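Local coordinates for nucleoside phosphorylase, putative (PDB 3BJE), which catalyses the reversible phosphorolysis of uridine to uracil and ribose 1-phosphate as a homodimeric uridine phosphorylase, at the calcium ion site and the interface of chains A and B. Residues are numbered along the deposited sequence; one frame, centred on the assembly and turned at random. Chains: chain A/B, Nucleoside phosphorylase, putative.

Contact 1: the calcium ion site. Residues chain A 75, 93, 95-96, 98-99; chain B 75, 93, 95-96, 98-99. With CA (calcium ion), chain C.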
loop_
_atom_site.group_PDB
_atom_site.type_symbol
_atom_site.label_atom_id
_atom_site.label_comp_id
_atom_site.label_asym_id
_atom_site.label_seq_id
_atom_site.Cartn_x
_atom_site.Cartn_y
_atom_site.Cartn_z
ATOM N N GLU A 75 -6.850 -7.630 3.787
ATOM C CA GLU A 75 -5.533 -8.157 4.184
ATOM C C GLU A 75 -5.340 -8.100 5.728
ATOM O O GLU A 75 -4.277 -8.458 6.250
ATOM C CB GLU A 75 -4.390 -7.465 3.400
ATOM C CG GLU A 75 -4.267 -5.908 3.406
ATOM C CD GLU A 75 -4.686 -5.287 2.065
ATOM O OE1 GLU A 75 -5.896 -5.534 1.808
ATOM O OE2 GLU A 75 -3.846 -4.639 1.280
ATOM N N THR A 93 -1.118 -6.156 8.460
ATOM C CA THR A 93 -1.419 -4.877 7.863
ATOM C C THR A 93 -1.535 -4.930 6.354
ATOM O O THR A 93 -2.045 -3.996 5.748
ATOM C CB THR A 93 -0.317 -3.877 8.216
ATOM O OG1 THR A 93 0.923 -4.308 7.649
ATOM C CG2 THR A 93 -0.143 -3.745 9.738
ATOM N N MET A 95 0.596 -4.913 2.722
ATOM C CA MET A 95 1.841 -4.293 2.297
ATOM C C MET A 95 1.738 -2.791 2.234
ATOM O O MET A 95 0.779 -2.264 1.672
ATOM C CB MET A 95 2.250 -4.847 0.936
ATOM C CG MET A 95 2.389 -6.334 0.945
ATOM S SD MET A 95 3.043 -7.016 -0.578
ATOM C CE MET A 95 1.599 -6.903 -1.627
ATOM N N GLY A 96 2.715 -2.099 2.811
ATOM C CA GLY A 96 2.880 -0.677 2.566
ATOM C C GLY A 96 2.532 0.322 3.657
ATOM O O GLY A 96 1.773 0.044 4.580
ATOM N N ASP A 98 0.881 3.018 3.291
ATOM C CA ASP A 98 -0.510 3.405 3.154
ATOM C C ASP A 98 -1.394 2.515 4.016
ATOM O O ASP A 98 -2.298 2.999 4.703
ATOM C CB ASP A 98 -0.938 3.361 1.684
ATOM C CG ASP A 98 -0.793 2.001 1.047
ATOM O OD1 ASP A 98 0.156 1.245 1.334
ATOM O OD2 ASP A 98 -1.604 1.684 0.178
ATOM N N ASN A 99 -1.104 1.216 4.006
ATOM C CA ASN A 99 -1.797 0.247 4.877
ATOM C C ASN A 99 -1.540 0.551 6.350
ATOM O O ASN A 99 -2.429 0.428 7.208
ATOM C CB ASN A 99 -1.365 -1.174 4.542
ATOM C CG ASN A 99 -1.908 -1.650 3.199
ATOM O OD1 ASN A 99 -1.775 -0.970 2.162
ATOM N ND2 ASN A 99 -2.532 -2.828 3.216
ATOM N N GLU B 75 -2.540 -10.710 0.107
ATOM C CA GLU B 75 -3.792 -10.103 -0.334
ATOM C C GLU B 75 -4.054 -10.349 -1.847
ATOM O O GLU B 75 -5.032 -9.847 -2.397
ATOM C CB GLU B 75 -3.800 -8.607 0.042
ATOM C CG GLU B 75 -2.683 -7.682 -0.529
ATOM C CD GLU B 75 -1.613 -7.287 0.504
ATOM O OE1 GLU B 75 -0.965 -8.260 0.935
ATOM O OE2 GLU B 75 -1.429 -6.050 0.864
ATOM N N THR B 93 -5.529 -6.791 -5.742
ATOM C CA THR B 93 -4.231 -6.155 -5.550
ATOM C C THR B 93 -3.954 -5.812 -4.107
ATOM O O THR B 93 -2.794 -5.574 -3.745
ATOM C CB THR B 93 -4.152 -4.851 -6.358
ATOM O OG1 THR B 93 -5.217 -3.958 -5.985
ATOM C CG2 THR B 93 -4.271 -5.160 -7.852
ATOM N N MET B 95 -4.599 -2.996 -1.056
ATOM C CA MET B 95 -4.758 -1.541 -1.052
ATOM C C MET B 95 -3.469 -0.848 -1.471
ATOM O O MET B 95 -2.402 -1.187 -1.000
ATOM C CB MET B 95 -5.154 -1.084 0.346
ATOM C CG MET B 95 -6.417 -1.779 0.804
ATOM S SD MET B 95 -7.148 -1.171 2.320
ATOM C CE MET B 95 -6.005 -1.819 3.517
ATOM N N GLY B 96 -3.608 0.089 -2.386
ATOM C CA GLY B 96 -2.598 1.120 -2.632
ATOM C C GLY B 96 -1.817 1.032 -3.923
ATOM O O GLY B 96 -1.723 -0.021 -4.575
ATOM N N ASP B 98 1.384 1.236 -4.190
ATOM C CA ASP B 98 2.513 0.350 -3.948
ATOM C C ASP B 98 2.181 -1.078 -4.328
ATOM O O ASP B 98 2.988 -1.753 -4.982
ATOM C CB ASP B 98 2.983 0.435 -2.487
ATOM C CG ASP B 98 1.909 0.039 -1.478
ATOM O OD1 ASP B 98 0.716 0.300 -1.696
ATOM O OD2 ASP B 98 2.264 -0.500 -0.410
ATOM N N ASN B 99 0.975 -1.526 -3.944
ATOM C CA ASN B 99 0.488 -2.835 -4.350
ATOM C C ASN B 99 0.326 -2.942 -5.860
ATOM O O ASN B 99 0.626 -3.988 -6.449
ATOM C CB ASN B 99 -0.821 -3.149 -3.634
ATOM C CG ASN B 99 -0.614 -3.415 -2.161
ATOM O OD1 ASN B 99 -0.018 -2.595 -1.436
ATOM N ND2 ASN B 99 -1.142 -4.545 -1.684
HETATM CA CA CA C . -0.388 -0.814 0.168
#
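Each chain wraps the calcium ion where a loop runs into helix 97-112, with A:Met95 to A:Asn99 and B:Met95 to B:Asn99. A:Gly96, at positive phi (108°), turns the chain between A:Met95 O and the helix, whose first turn supplies A:Asp98 and A:Asn99. The ion is modelled eight-coordinate. Chain A gives main-chain O of A:Met95, the amide oxygen OD1 of A:Asn99 and both carboxylate oxygens of A:Asp98; chain B repeats the set. A:Met95 O lies 2.4 Å from CA. A:Asp98 binds unevenly, with OD1 at 2.4 Å and OD2 at 2.8 Å from CA. Its CG takes the crowded position between backbone N and carbonyl carbon (chi1 60°), turning the carboxylate toward the ion. A:Asp98 and B:Asp98 meet tip to tip, planes 83° apart. A:Asn99 ND2 donates to A:Thr93 O at 2.8 Å and A:Glu75 OE2 at 3.0 Å, which holds OD1 on the metal. A:Glu75 OE2 takes B:Met95 N on its syn lone pair at 3.0 Å, while the A:Asn99 bond comes from above the carboxylate plane. A:Glu75 OE2 and B:Glu75 OE2 lie 2.8 Å apart, so a shared proton is possible. The calcium ties the subunits together and may steady the A:Met95 and B:Met95 loops, which line the ribose 1-phosphate pockets.

Contact 2: the interface of chains A and B. Residues chain A 50-52, 54, 95, 148; chain B 74, 76.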
loop_
_atom_site.group_PDB
_atom_site.type_symbol
_atom_site.label_atom_id
_atom_site.label_comp_id
_atom_site.label_asym_id
_atom_site.label_seq_id
_atom_site.Cartn_x
_atom_site.Cartn_y
_atom_site.Cartn_z
ATOM N N GLY A 50 3.269 -7.997 7.882
ATOM C CA GLY A 50 2.674 -7.622 6.609
ATOM C C GLY A 50 1.773 -8.719 6.067
ATOM O O GLY A 50 0.669 -8.458 5.562
ATOM N N ASP A 51 2.267 -9.941 6.132
ATOM C CA ASP A 51 1.636 -11.096 5.533
ATOM C C ASP A 51 0.546 -11.647 6.452
ATOM O O ASP A 51 0.840 -12.036 7.587
ATOM C CB ASP A 51 2.717 -12.156 5.317
ATOM C CG ASP A 51 2.207 -13.406 4.611
ATOM O OD1 ASP A 51 0.991 -13.538 4.351
ATOM O OD2 ASP A 51 3.042 -14.285 4.340
ATOM N N PRO A 52 -0.725 -11.649 6.003
ATOM C CA PRO A 52 -1.773 -12.231 6.843
ATOM C C PRO A 52 -1.490 -13.663 7.288
ATOM O O PRO A 52 -1.917 -14.053 8.367
ATOM C CB PRO A 52 -3.035 -12.166 5.957
ATOM C CG PRO A 52 -2.571 -11.843 4.610
ATOM C CD PRO A 52 -1.278 -11.111 4.744
ATOM N N ARG A 54 1.153 -14.828 8.464
ATOM C CA ARG A 54 2.042 -14.862 9.635
ATOM C C ARG A 54 1.284 -14.718 10.963
ATOM O O ARG A 54 1.843 -14.959 12.036
ATOM C CB ARG A 54 3.115 -13.770 9.520
ATOM C CG ARG A 54 4.331 -13.974 10.446
ATOM C CD ARG A 54 5.491 -12.995 10.158
ATOM N NE ARG A 54 5.843 -12.979 8.737
ATOM C CZ ARG A 54 6.010 -11.886 7.989
ATOM N NH1 ARG A 54 5.911 -10.662 8.499
ATOM N NH2 ARG A 54 6.283 -12.026 6.700
ATOM N N MET A 95 0.596 -4.913 2.722
ATOM C CA MET A 95 1.841 -4.293 2.297
ATOM C C MET A 95 1.738 -2.791 2.234
ATOM O O MET A 95 0.779 -2.264 1.672
ATOM C CB MET A 95 2.250 -4.847 0.936
ATOM C CG MET A 95 2.389 -6.334 0.945
ATOM S SD MET A 95 3.043 -7.016 -0.578
ATOM C CE MET A 95 1.599 -6.903 -1.627
ATOM N N THR A 148 9.783 -8.888 6.814
ATOM C CA THR A 148 10.868 -9.358 5.964
ATOM C C THR A 148 11.407 -8.149 5.236
ATOM O O THR A 148 10.742 -7.132 5.144
ATOM C CB THR A 148 10.412 -10.431 4.951
ATOM O OG1 THR A 148 9.404 -9.897 4.076
ATOM C CG2 THR A 148 9.908 -11.691 5.690
ATOM N N ARG B 74 -0.971 -13.925 0.207
ATOM C CA ARG B 74 -1.104 -12.601 0.829
ATOM C C ARG B 74 -2.482 -11.998 0.414
ATOM O O ARG B 74 -3.465 -12.711 0.333
ATOM C CB ARG B 74 0.064 -11.683 0.426
ATOM C CG ARG B 74 1.424 -12.068 0.979
ATOM C CD ARG B 74 2.513 -11.195 0.348
ATOM N NE ARG B 74 3.851 -11.419 0.920
ATOM C CZ ARG B 74 4.319 -10.812 2.006
ATOM N NH1 ARG B 74 3.561 -9.954 2.671
ATOM N NH2 ARG B 74 5.561 -11.063 2.426
ATOM N N ILE B 76 -3.193 -11.128 -2.503
ATOM C CA ILE B 76 -3.166 -11.223 -3.968
ATOM C C ILE B 76 -3.774 -12.554 -4.405
ATOM O O ILE B 76 -3.158 -13.614 -4.300
ATOM C CB ILE B 76 -1.716 -11.128 -4.492
ATOM C CG1 ILE B 76 -0.969 -9.951 -3.841
ATOM C CG2 ILE B 76 -1.687 -11.002 -6.015
ATOM C CD1 ILE B 76 -1.620 -8.607 -4.088
HETATM O O HOH W 1 0.989 -9.092 2.571
HETATM O O HOH W 2 -0.224 -15.272 2.647
#
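The oxygen of water 2 is gripped twice, once from each chain. B:Arg74 N, a main-chain amide, lies 2.9 Å from the oxygen of water 2, and the carboxylate A:Asp51 OD1 lies 2.7 Å from it. Water 1 makes a second bridge. Its oxygen sits at the edge of the B:Arg74 guanidinium, in plane, 2.7 Å from NH1 and 3.1 Å from the main-chain A:Gly50 O. B:Arg74 reaches chain A through water; no direct polar bond joins the chains here. Its CG is anti to the carbonyl carbon (chi1 -68°), and the chain runs extended from CG to NE before the guanidinium turns across (chi4 -86°). One guanidinium face lies over the A:Asp51 carboxylate, stacked, with planes 28° apart. A:Asp51 CB comes 3.5 Å from B:Arg74 NH1. A:Asp51 CG is anti to its backbone N, which carries the carboxylate across the arginine chain and over the guanidinium face. The charged ends stay apart, but A:Asp51 may favour the arginine charge, while A:Arg54 NH2, 4.4 Å from B:Arg74 NH2, may oppose it. A:Gly50, A:Asp51, A:Arg54, A:Met95 and A:Thr148 also line the ribose 1-phosphate pocket. In this family a neighbouring subunit lends the phosphate site an arginine; B:Arg74 may play that part. The patch joins the loop between strand 45-49 and helix 54-59 of chain A to the turn between strands 69-73 and 76-83 of chain B.

Contact 3: the interface of chains A and B. Residues chain A 23-24, 102, 105, 108, 120, 177; chain B 251, 256, 258-261.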
loop_
_atom_site.group_PDB
_atom_site.type_symbol
_atom_site.label_atom_id
_atom_site.label_comp_id
_atom_site.label_asym_id
_atom_site.label_seq_id
_atom_site.Cartn_x
_atom_site.Cartn_y
_atom_site.Cartn_z
ATOM N N ASP A 23 -15.288 10.860 8.508
ATOM C CA ASP A 23 -13.873 11.008 8.976
ATOM C C ASP A 23 -13.371 9.725 9.615
ATOM O O ASP A 23 -12.240 9.328 9.408
ATOM C CB ASP A 23 -13.740 12.125 10.013
ATOM C CG ASP A 23 -13.827 13.523 9.412
ATOM O OD1 ASP A 23 -13.019 13.873 8.528
ATOM O OD2 ASP A 23 -14.686 14.301 9.877
ATOM N N LEU A 24 -14.198 9.098 10.436
ATOM C CA LEU A 24 -13.787 7.887 11.131
ATOM C C LEU A 24 -14.986 6.954 11.229
ATOM O O LEU A 24 -15.697 6.949 12.236
ATOM C CB LEU A 24 -13.250 8.252 12.509
ATOM C CG LEU A 24 -12.675 7.138 13.370
ATOM C CD1 LEU A 24 -11.562 6.380 12.661
ATOM C CD2 LEU A 24 -12.176 7.766 14.662
ATOM N N ILE A 102 -3.663 3.439 7.465
ATOM C CA ILE A 102 -5.000 2.952 7.781
ATOM C C ILE A 102 -5.052 2.323 9.173
ATOM O O ILE A 102 -5.862 2.685 10.030
ATOM C CB ILE A 102 -5.453 1.935 6.731
ATOM C CG1 ILE A 102 -5.781 2.663 5.424
ATOM C CG2 ILE A 102 -6.693 1.157 7.233
ATOM C CD1 ILE A 102 -5.982 1.738 4.233
ATOM N N ASN A 105 -4.384 4.714 12.256
ATOM C CA ASN A 105 -5.538 5.586 12.525
ATOM C C ASN A 105 -6.638 4.826 13.261
ATOM O O ASN A 105 -7.243 5.352 14.202
ATOM C CB ASN A 105 -6.093 6.150 11.215
ATOM C CG ASN A 105 -5.466 7.465 10.844
ATOM O OD1 ASN A 105 -5.980 8.513 11.233
ATOM N ND2 ASN A 105 -4.344 7.423 10.123
ATOM N N HIS A 108 -5.604 4.070 16.798
ATOM C CA HIS A 108 -5.787 5.337 17.532
ATOM C C HIS A 108 -7.217 5.549 17.981
ATOM O O HIS A 108 -7.445 5.830 19.162
ATOM C CB HIS A 108 -5.278 6.515 16.695
ATOM C CG HIS A 108 -5.362 7.834 17.385
ATOM N ND1 HIS A 108 -4.924 8.014 18.677
ATOM C CD2 HIS A 108 -5.837 9.036 16.971
ATOM C CE1 HIS A 108 -5.133 9.273 19.033
ATOM N NE2 HIS A 108 -5.690 9.911 18.019
ATOM N N TRP A 120 -13.280 11.838 22.499
ATOM C CA TRP A 120 -11.886 11.435 22.603
ATOM C C TRP A 120 -11.404 11.557 24.044
ATOM O O TRP A 120 -11.759 12.484 24.764
ATOM C CB TRP A 120 -11.005 12.260 21.650
ATOM C CG TRP A 120 -11.284 11.948 20.215
ATOM C CD1 TRP A 120 -12.234 12.524 19.418
ATOM C CD2 TRP A 120 -10.637 10.957 19.407
ATOM N NE1 TRP A 120 -12.210 11.963 18.165
ATOM C CE2 TRP A 120 -11.242 10.998 18.132
ATOM C CE3 TRP A 120 -9.598 10.042 19.630
ATOM C CZ2 TRP A 120 -10.859 10.160 17.096
ATOM C CZ3 TRP A 120 -9.209 9.203 18.585
ATOM C CH2 TRP A 120 -9.843 9.267 17.337
ATOM N N TYR A 177 1.130 14.341 6.926
ATOM C CA TYR A 177 1.130 14.592 8.360
ATOM C C TYR A 177 2.283 15.528 8.739
ATOM O O TYR A 177 2.950 15.358 9.770
ATOM C CB TYR A 177 1.246 13.282 9.115
ATOM C CG TYR A 177 0.057 12.360 8.934
ATOM C CD1 TYR A 177 -0.882 12.208 9.938
ATOM C CD2 TYR A 177 -0.131 11.651 7.752
ATOM C CE1 TYR A 177 -1.972 11.390 9.779
ATOM C CE2 TYR A 177 -1.235 10.827 7.567
ATOM C CZ TYR A 177 -2.158 10.685 8.601
ATOM O OH TYR A 177 -3.250 9.849 8.491
ATOM N N TYR B 251 -6.918 8.112 5.586
ATOM C CA TYR B 251 -7.428 9.054 6.583
ATOM C C TYR B 251 -6.858 10.436 6.334
ATOM O O TYR B 251 -7.326 11.104 5.426
ATOM C CB TYR B 251 -7.200 8.508 7.993
ATOM C CG TYR B 251 -8.111 7.340 8.271
ATOM C CD1 TYR B 251 -9.439 7.553 8.616
ATOM C CD2 TYR B 251 -7.659 6.030 8.187
ATOM C CE1 TYR B 251 -10.314 6.496 8.866
ATOM C CE2 TYR B 251 -8.523 4.962 8.459
ATOM C CZ TYR B 251 -9.856 5.199 8.781
ATOM O OH TYR B 251 -10.718 4.140 9.023
ATOM N N ARG B 256 -9.250 13.271 5.876
ATOM C CA ARG B 256 -10.041 12.901 7.044
ATOM C C ARG B 256 -9.335 13.365 8.307
ATOM O O ARG B 256 -8.101 13.264 8.427
ATOM C CB ARG B 256 -10.270 11.394 7.140
ATOM C CG ARG B 256 -11.125 10.833 6.004
ATOM C CD ARG B 256 -11.462 9.353 6.190
ATOM N NE ARG B 256 -12.626 9.001 5.381
ATOM C CZ ARG B 256 -12.600 8.661 4.096
ATOM N NH1 ARG B 256 -13.743 8.423 3.465
ATOM N NH2 ARG B 256 -11.473 8.564 3.414
ATOM N N VAL B 258 -8.862 12.859 12.189
ATOM C CA VAL B 258 -8.954 11.776 13.179
ATOM C C VAL B 258 -8.156 12.089 14.447
ATOM O O VAL B 258 -6.942 12.154 14.414
ATOM C CB VAL B 258 -8.476 10.421 12.603
ATOM C CG1 VAL B 258 -8.674 9.303 13.621
ATOM C CG2 VAL B 258 -9.218 10.104 11.287
ATOM N N GLY B 259 -8.865 12.316 15.551
ATOM C CA GLY B 259 -8.236 12.449 16.854
ATOM C C GLY B 259 -7.027 13.350 16.892
ATOM O O GLY B 259 -7.061 14.498 16.440
ATOM N N ARG B 260 -5.942 12.807 17.422
ATOM C CA ARG B 260 -4.746 13.584 17.692
ATOM C C ARG B 260 -3.927 13.843 16.439
ATOM O O ARG B 260 -2.923 14.559 16.498
ATOM C CB ARG B 260 -3.883 12.870 18.732
ATOM C CG ARG B 260 -4.564 12.645 20.074
ATOM C CD ARG B 260 -4.716 13.932 20.869
ATOM N NE ARG B 260 -5.578 13.732 22.024
ATOM C CZ ARG B 260 -5.650 14.560 23.062
ATOM N NH1 ARG B 260 -4.921 15.666 23.093
ATOM N NH2 ARG B 260 -6.460 14.281 24.072
ATOM N N PHE B 261 -4.334 13.271 15.307
ATOM C CA PHE B 261 -3.673 13.556 14.031
ATOM C C PHE B 261 -4.154 14.849 13.379
ATOM O O PHE B 261 -3.439 15.476 12.591
ATOM C CB PHE B 261 -3.931 12.434 13.018
ATOM C CG PHE B 261 -3.116 11.194 13.225
ATOM C CD1 PHE B 261 -1.737 11.254 13.339
ATOM C CD2 PHE B 261 -3.725 9.948 13.215
ATOM C CE1 PHE B 261 -0.999 10.102 13.479
ATOM C CE2 PHE B 261 -2.990 8.800 13.346
ATOM C CZ PHE B 261 -1.615 8.881 13.488
#
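This is part of the two-fold homodimer interface, where the 251-261 segment of chain B lies against helix 97-112 and nearby loops of chain A. It helps hold the two subunits together. Packing dominates, and a nearly straight hydrogen bond pins it. B:Arg260 N donates to A:His108 NE2 at 3.0 Å (172° at H), close to the imidazole plane. That NE2 acts as an acceptor, so it would carry no proton here. The A:His108 CG is anti to its backbone N, which sends the ring out to the B:Gly259 turn. A:Trp120 CZ3 lies over one face of this imidazole and B:Gly259 CA over the indole, 3.4 Å from the centroid of its six-membered ring. A:Asn105 slides past B:Tyr251 in the opposite direction, its amide and the ring 19° apart. A:Asn105 CB touches B:Tyr251 CD2 at 3.4 Å. A:Asn105 ND2 donates to A:Tyr177 OH at 3.1 Å, which fixes the amide's rotation. A:Tyr177 in turn points its CE1 edge at the face of B:Phe261, the planes 74° apart. A:Leu24 CD1 and CD2 meet B:Tyr251 and B:Val258. B:Arg256 also lines the uracil pocket, so the contact holds the dimer and may steady that segment of the active site.

Contact 4: the interface of chains A and B. Residues chain A 177-178, 182, 301, 304; chain B 261, 264-266.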
loop_
_atom_site.group_PDB
_atom_site.type_symbol
_atom_site.label_atom_id
_atom_site.label_comp_id
_atom_site.label_asym_id
_atom_site.label_seq_id
_atom_site.Cartn_x
_atom_site.Cartn_y
_atom_site.Cartn_z
ATOM N N TYR A 177 1.130 14.341 6.926
ATOM C CA TYR A 177 1.130 14.592 8.360
ATOM C C TYR A 177 2.283 15.528 8.739
ATOM O O TYR A 177 2.950 15.358 9.770
ATOM C CB TYR A 177 1.246 13.282 9.115
ATOM C CG TYR A 177 0.057 12.360 8.934
ATOM C CD1 TYR A 177 -0.882 12.208 9.938
ATOM C CD2 TYR A 177 -0.131 11.651 7.752
ATOM C CE1 TYR A 177 -1.972 11.390 9.779
ATOM C CE2 TYR A 177 -1.235 10.827 7.567
ATOM C CZ TYR A 177 -2.158 10.685 8.601
ATOM O OH TYR A 177 -3.250 9.849 8.491
ATOM N N SER A 178 2.474 16.552 7.900
ATOM C CA SER A 178 3.489 17.601 8.081
ATOM C C SER A 178 4.945 17.128 8.190
ATOM O O SER A 178 5.782 17.847 8.734
ATOM C CB SER A 178 3.144 18.455 9.295
ATOM O OG SER A 178 1.866 19.040 9.157
ATOM N N ARG A 182 7.885 19.545 9.948
ATOM C CA ARG A 182 8.080 19.355 11.380
ATOM C C ARG A 182 9.554 19.166 11.716
ATOM O O ARG A 182 10.268 18.455 11.016
ATOM C CB ARG A 182 7.233 18.198 11.902
ATOM C CG ARG A 182 5.798 18.628 12.117
ATOM C CD ARG A 182 4.873 17.472 12.339
ATOM N NE ARG A 182 5.269 16.595 13.433
ATOM C CZ ARG A 182 5.045 16.827 14.722
ATOM N NH1 ARG A 182 4.452 17.951 15.122
ATOM N NH2 ARG A 182 5.429 15.925 15.629
ATOM N N LEU A 301 4.264 7.993 12.349
ATOM C CA LEU A 301 2.894 8.177 12.811
ATOM C C LEU A 301 2.766 7.742 14.286
ATOM O O LEU A 301 2.066 8.410 15.047
ATOM C CB LEU A 301 1.952 7.381 11.931
ATOM C CG LEU A 301 1.855 7.870 10.471
ATOM C CD1 LEU A 301 0.939 6.967 9.657
ATOM C CD2 LEU A 301 1.302 9.289 10.390
ATOM N N MET A 304 4.271 10.477 16.366
ATOM C CA MET A 304 3.345 11.607 16.354
ATOM C C MET A 304 2.248 11.442 17.415
ATOM O O MET A 304 1.864 12.426 18.059
ATOM C CB MET A 304 2.748 11.802 14.956
ATOM C CG MET A 304 1.667 12.874 14.875
ATOM S SD MET A 304 1.380 13.318 13.163
ATOM C CE MET A 304 2.743 14.466 12.946
ATOM N N PHE B 261 -4.334 13.271 15.307
ATOM C CA PHE B 261 -3.673 13.556 14.031
ATOM C C PHE B 261 -4.154 14.849 13.379
ATOM O O PHE B 261 -3.439 15.476 12.591
ATOM C CB PHE B 261 -3.931 12.434 13.018
ATOM C CG PHE B 261 -3.116 11.194 13.225
ATOM C CD1 PHE B 261 -1.737 11.254 13.339
ATOM C CD2 PHE B 261 -3.725 9.948 13.215
ATOM C CE1 PHE B 261 -0.999 10.102 13.479
ATOM C CE2 PHE B 261 -2.990 8.800 13.346
ATOM C CZ PHE B 261 -1.615 8.881 13.488
ATOM N N HIS B 264 -2.095 17.991 12.771
ATOM C CA HIS B 264 -0.839 17.799 12.056
ATOM C C HIS B 264 -1.049 17.571 10.557
ATOM O O HIS B 264 -0.071 17.327 9.836
ATOM C CB HIS B 264 -0.109 16.596 12.635
ATOM C CG HIS B 264 0.222 16.737 14.081
ATOM N ND1 HIS B 264 1.125 17.669 14.545
ATOM C CD2 HIS B 264 -0.216 16.056 15.167
ATOM C CE1 HIS B 264 1.219 17.562 15.860
ATOM N NE2 HIS B 264 0.418 16.590 16.262
ATOM N N LEU B 265 -2.289 17.654 10.067
ATOM C CA LEU B 265 -2.533 17.414 8.641
ATOM C C LEU B 265 -1.932 18.485 7.762
ATOM O O LEU B 265 -2.037 19.686 8.055
ATOM C CB LEU B 265 -4.031 17.324 8.347
ATOM C CG LEU B 265 -4.704 16.116 8.996
ATOM C CD1 LEU B 265 -6.163 16.059 8.541
ATOM C CD2 LEU B 265 -3.987 14.789 8.674
ATOM N N THR B 266 -1.310 18.044 6.666
ATOM C CA THR B 266 -0.756 18.984 5.680
ATOM C C THR B 266 -1.872 19.633 4.868
ATOM O O THR B 266 -1.828 20.829 4.592
ATOM C CB THR B 266 0.200 18.256 4.730
ATOM O OG1 THR B 266 1.138 17.508 5.511
ATOM C CG2 THR B 266 0.926 19.204 3.788
#
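A:Ser178 makes the polar first shell. Its hydroxyl OG donates to the main-chain B:His264 O at 2.7 Å, coming from above the carbonyl plane. Its backbone N donates to the hydroxyl oxygen B:Thr266 OG1 at 2.9 Å. The A:Ser178 OG sits beside its own backbone N (chi1 -58°), so OG and N can grip the same 264-266 stretch of chain B. The B:Thr266 OG1 likewise lies anti to its carbonyl carbon, beside N. The B:His264 side chain meets A:Met304 tip to tip. The methyl A:Met304 CE lies over the imidazole, 3.6 Å from B:His264 CB. The A:Met304 CG is anti to its backbone N (chi1 174°), and a bend at chi3 lays the methyl over the ring. A:Arg182 adds NH1, 3.3 Å from B:His264 CE1, with guanidinium and imidazole planes 69° apart; this is a packing contact, not a hydrogen bond. Further out, A:Met304 SD stands at the edge of B:Phe261, in its ring plane, 3.7 Å from CD1. A:Leu301 CD2 lies 3.9 Å from B:Phe261 CE1 and also backs the centre of one A:Tyr177 face, while B:Leu265 CD2 covers the rim of the other. A:Leu301 and A:Met304 are both placed by helix 295-305. A:Ser178 follows directly on 3-10 helix 173-177. The contact anchors the end of 3-10 helix 259-264 on the partner subunit and so may strengthen the homodimer.

Contacts 1 and 2 sit about 9 Å apart between the centres of their C-alpha atoms and share A:Met95, so one loop serves both the calcium site and the ribose 1-phosphate pocket, and may link them. Contacts 3 and 4 are about 10 Å apart by the same measure and share A:Tyr177 and B:Phe261, forming one continuous packing surface. The two pairs are separated: contact 1 lies about 19 Å from contact 3 and contact 2 about 27 Å from contact 4. Helix 97-112 serves both contact 1 and contact 3. Two-fold symmetry repeats contacts 2 to 4, giving a broad dimer interface around a central ion.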